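Local coordinates for predicted acetyltransferase (Clostridium acetobutylicum, PDB 3MGD), which binds acetyl-CoA and, as a member of the GNAT family, probably transfers its acetyl group to an acceptor, at residues 128-131 with 132-136. Sequence-based numbering, arbitrary orientation.
With ACO (acetyl coenzyme *a), chain C.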
ATOM      1  N   LEU A 128     -11.794 -16.478   3.101  1.00 24.96           N
ATOM      2  CA  LEU A 128     -11.780 -17.501   2.065  1.00 21.72           C
ATOM      3  C   LEU A 128     -10.524 -17.396   1.210  1.00 23.13           C
ATOM      4  O   LEU A 128     -10.063 -18.380   0.627  1.00 25.16           O
ATOM      5  CB  LEU A 128     -13.023 -17.392   1.189  1.00 20.71           C
ATOM      6  CG  LEU A 128     -14.305 -17.849   1.880  1.00 24.82           C
ATOM      7  CD1 LEU A 128     -15.546 -17.519   1.065  1.00 30.01           C
ATOM      8  CD2 LEU A 128     -14.216 -19.347   2.146  1.00 23.54           C
ATOM      9  N   GLY A 129      -9.977 -16.193   1.130  1.00 23.31           N
ATOM     10  CA  GLY A 129      -8.826 -15.971   0.292  1.00 19.58           C
ATOM     11  C   GLY A 129      -7.575 -16.543   0.901  1.00 22.97           C
ATOM     12  O   GLY A 129      -6.700 -17.016   0.184  1.00 21.16           O
ATOM     13  N   ARG A 130      -7.505 -16.521   2.230  1.00 21.21           N
ATOM     14  CA  ARG A 130      -6.249 -16.770   2.949  1.00 19.38           C
ATOM     15  C   ARG A 130      -5.539 -18.100   2.617  1.00 14.09           C
ATOM     16  O   ARG A 130      -4.362 -18.092   2.258  1.00 18.91           O
ATOM     17  CB  ARG A 130      -6.448 -16.613   4.459  1.00 22.84           C
ATOM     18  CG  ARG A 130      -5.138 -16.525   5.232  1.00 26.67           C
ATOM     19  CD  ARG A 130      -5.359 -16.443   6.742  1.00 30.20           C
ATOM     20  NE  ARG A 130      -4.094 -16.311   7.465  1.00 30.17           N
ATOM     21  CZ  ARG A 130      -3.472 -15.156   7.694  1.00 32.50           C
ATOM     22  NH1 ARG A 130      -3.988 -14.012   7.264  1.00 29.12           N
ATOM     23  NH2 ARG A 130      -2.328 -15.141   8.360  1.00 33.26           N
ATOM     24  N   PRO A 131      -6.255 -19.234   2.724  1.00 17.36           N
ATOM     25  CA  PRO A 131      -5.676 -20.538   2.374  1.00 24.54           C
ATOM     26  C   PRO A 131      -5.261 -20.619   0.903  1.00 25.77           C
ATOM     27  O   PRO A 131      -4.309 -21.328   0.576  1.00 24.54           O
ATOM     28  CB  PRO A 131      -6.824 -21.526   2.628  1.00 29.08           C
ATOM     29  CG  PRO A 131      -7.899 -20.759   3.332  1.00 33.34           C
ATOM     30  CD  PRO A 131      -7.707 -19.329   2.983  1.00 24.88           C
ATOM     31  N   VAL A 132      -5.977 -19.925   0.022  1.00 21.08           N
ATOM     32  CA  VAL A 132      -5.579 -19.860  -1.389  1.00 22.00           C
ATOM     33  C   VAL A 132      -4.226 -19.174  -1.550  1.00 25.96           C
ATOM     34  O   VAL A 132      -3.331 -19.688  -2.233  1.00 20.56           O
ATOM     35  CB  VAL A 132      -6.633 -19.114  -2.238  1.00 23.60           C
ATOM     36  CG1 VAL A 132      -6.246 -19.134  -3.709  1.00 19.97           C
ATOM     37  CG2 VAL A 132      -8.001 -19.747  -2.039  1.00 18.21           C
ATOM     38  N   TYR A 133      -4.077 -18.012  -0.916  1.00 19.95           N
ATOM     39  CA  TYR A 133      -2.838 -17.256  -1.000  1.00 20.77           C
ATOM     40  C   TYR A 133      -1.699 -17.961  -0.258  1.00 22.55           C
ATOM     41  O   TYR A 133      -0.564 -17.951  -0.723  1.00 20.68           O
ATOM     42  CB  TYR A 133      -3.041 -15.829  -0.479  1.00 22.75           C
ATOM     43  CG  TYR A 133      -4.248 -15.173  -1.109  1.00 22.49           C
ATOM     44  CD1 TYR A 133      -4.503 -15.320  -2.469  1.00 20.23           C
ATOM     45  CD2 TYR A 133      -5.146 -14.431  -0.350  1.00 19.80           C
ATOM     46  CE1 TYR A 133      -5.616 -14.740  -3.056  1.00 23.27           C
ATOM     47  CE2 TYR A 133      -6.249 -13.846  -0.931  1.00 18.33           C
ATOM     48  CZ  TYR A 133      -6.486 -14.009  -2.286  1.00 23.13           C
ATOM     49  OH  TYR A 133      -7.597 -13.434  -2.884  1.00 22.88           O
ATOM     50  N   LYS A 134      -2.009 -18.571   0.884  1.00 22.74           N
ATOM     51  CA  LYS A 134      -1.008 -19.341   1.626  1.00 25.20           C
ATOM     52  C   LYS A 134      -0.501 -20.490   0.768  1.00 26.23           C
ATOM     53  O   LYS A 134       0.711 -20.714   0.661  1.00 29.26           O
ATOM     54  CB  LYS A 134      -1.578 -19.878   2.951  1.00 24.45           C
ATOM     55  CG  LYS A 134      -1.710 -18.836   4.066  1.00 29.02           C
ATOM     56  CD  LYS A 134      -0.388 -18.116   4.322  1.00 37.86           C
ATOM     57  CE  LYS A 134      -0.510 -17.107   5.458  1.00 44.87           C
ATOM     58  NZ  LYS A 134      -0.666 -17.757   6.792  1.00 46.87           N
ATOM     59  N   LYS A 135      -1.430 -21.218   0.154  1.00 19.65           N
ATOM     60  CA  LYS A 135      -1.067 -22.324  -0.737  1.00 22.38           C
ATOM     61  C   LYS A 135      -0.172 -21.840  -1.872  1.00 26.84           C
ATOM     62  O   LYS A 135       0.769 -22.532  -2.276  1.00 25.13           O
ATOM     63  CB  LYS A 135      -2.316 -23.046  -1.267  1.00 25.17           C
ATOM     64  CG  LYS A 135      -2.022 -24.236  -2.169  1.00 30.88           C
ATOM     65  CD  LYS A 135      -3.310 -24.794  -2.772  1.00 40.56           C
ATOM     66  CE  LYS A 135      -3.085 -26.133  -3.479  1.00 43.20           C
ATOM     67  NZ  LYS A 135      -4.223 -26.491  -4.387  1.00 39.37           N
ATOM     68  N   TYR A 136      -0.432 -20.621  -2.342  1.00 23.62           N
ATOM     69  CA  TYR A 136       0.291 -20.047  -3.475  1.00 23.43           C
ATOM     70  C   TYR A 136       1.695 -19.544  -3.132  1.00 28.26           C
ATOM     71  O   TYR A 136       2.518 -19.356  -4.024  1.00 32.34           O
ATOM     72  CB  TYR A 136      -0.518 -18.885  -4.059  1.00 17.53           C
ATOM     73  CG  TYR A 136      -0.134 -18.489  -5.467  1.00 19.90           C
ATOM     74  CD1 TYR A 136      -0.629 -19.183  -6.572  1.00 25.83           C
ATOM     75  CD2 TYR A 136       0.680 -17.396  -5.697  1.00 21.23           C
ATOM     76  CE1 TYR A 136      -0.276 -18.809  -7.866  1.00 25.43           C
ATOM     77  CE2 TYR A 136       1.031 -17.018  -6.983  1.00 22.82           C
ATOM     78  CZ  TYR A 136       0.550 -17.723  -8.059  1.00 26.23           C
ATOM     79  OH  TYR A 136       0.897 -17.325  -9.326  1.00 25.39           O
TER
HETATM   80  N1A ACO C 200      -6.298 -29.738  -6.921  1.00 52.99           N
HETATM   81  C2A ACO C 200      -6.776 -29.868  -5.614  1.00 52.46           C
HETATM   82  N3A ACO C 200      -7.455 -28.792  -4.994  1.00 46.69           N
HETATM   83  C4A ACO C 200      -7.649 -27.552  -5.727  1.00 43.40           C
HETATM   84  C5A ACO C 200      -7.162 -27.417  -7.067  1.00 46.17           C
HETATM   85  C6A ACO C 200      -6.493 -28.474  -7.673  1.00 46.44           C
HETATM   86  N6A ACO C 200      -6.002 -28.333  -9.028  1.00 41.70           N
HETATM   87  N7A ACO C 200      -7.494 -26.102  -7.544  1.00 44.63           N
HETATM   88  C8A ACO C 200      -8.170 -25.444  -6.526  1.00 37.09           C
HETATM   89  N9A ACO C 200      -8.252 -26.333  -5.378  1.00 33.93           N
HETATM   90  C1B ACO C 200      -8.997 -26.027  -4.169  1.00 32.88           C
HETATM   91  C2B ACO C 200      -7.918 -25.429  -3.250  1.00 41.54           C
HETATM   92  O2B ACO C 200      -6.778 -26.141  -2.895  1.00 43.47           O
HETATM   93  C3B ACO C 200      -8.759 -24.770  -2.179  1.00 45.79           C
HETATM   94  O3B ACO C 200      -9.180 -25.542  -1.077  1.00 47.88           O
HETATM   95  P3B ACO C 200      -8.370 -25.621   0.292  1.00 73.19           P
HETATM   96  O7A ACO C 200      -8.811 -26.933   1.028  1.00 49.13           O
HETATM   97  O8A ACO C 200      -8.703 -24.396   1.170  1.00 69.14           O
HETATM   98  O9A ACO C 200      -6.879 -25.659   0.027  1.00 73.23           O
HETATM   99  C4B ACO C 200      -9.883 -24.129  -3.064  1.00 22.40           C
HETATM  100  O4B ACO C 200     -10.133 -25.152  -4.095  1.00 29.07           O
HETATM  101  C5B ACO C 200      -9.874 -22.687  -3.528  1.00 23.96           C
HETATM  102  O5B ACO C 200      -8.920 -22.469  -4.538  1.00 24.05           O
HETATM  103  P1A ACO C 200      -9.342 -21.840  -5.926  1.00 22.49           P
HETATM  104  O1A ACO C 200     -10.312 -22.743  -6.705  1.00 24.05           O
HETATM  105  O2A ACO C 200      -8.062 -21.540  -6.699  1.00 22.11           O
HETATM  106  O3A ACO C 200     -10.046 -20.480  -5.547  1.00 24.10           O
HETATM  107  P2A ACO C 200     -11.544 -20.100  -5.933  1.00 21.90           P
HETATM  108  O4A ACO C 200     -12.603 -21.004  -5.217  1.00 23.29           O
HETATM  109  O5A ACO C 200     -11.721 -20.042  -7.425  1.00 18.78           O
HETATM  110  O6A ACO C 200     -11.738 -18.608  -5.467  1.00 23.56           O
HETATM  111  CBP ACO C 200     -11.964 -16.940  -3.714  1.00 19.69           C
HETATM  112  CCP ACO C 200     -11.290 -18.217  -4.199  1.00 18.72           C
HETATM  113  CDP ACO C 200     -11.282 -16.430  -2.455  1.00 15.32           C
HETATM  114  CEP ACO C 200     -11.884 -15.941  -4.821  1.00 20.30           C
HETATM  115  CAP ACO C 200     -13.456 -17.272  -3.379  1.00 27.02           C
HETATM  116  OAP ACO C 200     -13.572 -18.182  -2.337  1.00 25.36           O
HETATM  117  C9P ACO C 200     -14.355 -16.071  -3.221  1.00 22.45           C
HETATM  118  O9P ACO C 200     -14.791 -15.435  -4.182  1.00 18.40           O
HETATM  119  N8P ACO C 200     -14.702 -15.703  -1.864  1.00 20.05           N
HETATM  120  C7P ACO C 200     -15.509 -14.512  -1.600  1.00 16.18           C
HETATM  121  C6P ACO C 200     -14.798 -13.264  -1.973  1.00 18.88           C
HETATM  122  C5P ACO C 200     -13.393 -13.245  -1.413  1.00 20.10           C
HETATM  123  O5P ACO C 200     -13.179 -13.578  -0.246  1.00 24.11           O
HETATM  124  N4P ACO C 200     -12.338 -12.881  -2.296  1.00 17.61           N
HETATM  125  C3P ACO C 200     -11.009 -12.594  -1.815  1.00 16.76           C
HETATM  126  C2P ACO C 200     -10.796 -11.237  -1.193  1.00 20.40           C
HETATM  127  S1P ACO C 200      -9.109 -10.887  -0.764  1.00 19.98           S
HETATM  128  C   ACO C 200      -8.236 -10.325  -2.086  1.00 22.52           C
HETATM  129  O   ACO C 200      -8.793 -10.186  -3.165  1.00 20.04           O
HETATM  130  CH3 ACO C 200      -6.774 -10.137  -1.968  1.00 18.17           C
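One wall of the acetyl-CoA pocket of this GNAT fold is the short helix 129-136, whose N-terminal part is held by successive bonds from Tyr133, Lys134 and Lys135 back to Gly129, Arg130 and Pro131. Tyr133 N donates to Gly129 O at 3.0 Å with an N-H...O angle of 161°; Lys134 N to Arg130 O and Lys135 N to Pro131 O keep the i to i+4 spacing, the last with its donor above the carbonyl plane. With CG beside the backbone N (chi1 -50°), the Tyr133 ring lies back over the same carbonyl: Gly129 O sits 3.1 Å above the ring plane, on one face, offset toward the rim. This fold-back carries the phenol to the thioester, with Tyr133 OH 3.3 Å from the acetyl carbon C of the ligand. Toward the second subunit, Arg130 and Lys134 run side by side, Lys134 CE over one guanidinium face. Arg130 NH2 and Lys134 NZ are 3.5 Å apart, a like-charge approach presumably offset by Asp140, which forms salt bridges with both; Arg130 NH1 also bonds Asp142 O of the second subunit. Lys135, with CG anti to the backbone N (chi1 -178°) and the chain extended beyond, reaches the ribose, where its NZ donates to O2B of acetyl-CoA at 3.0 Å.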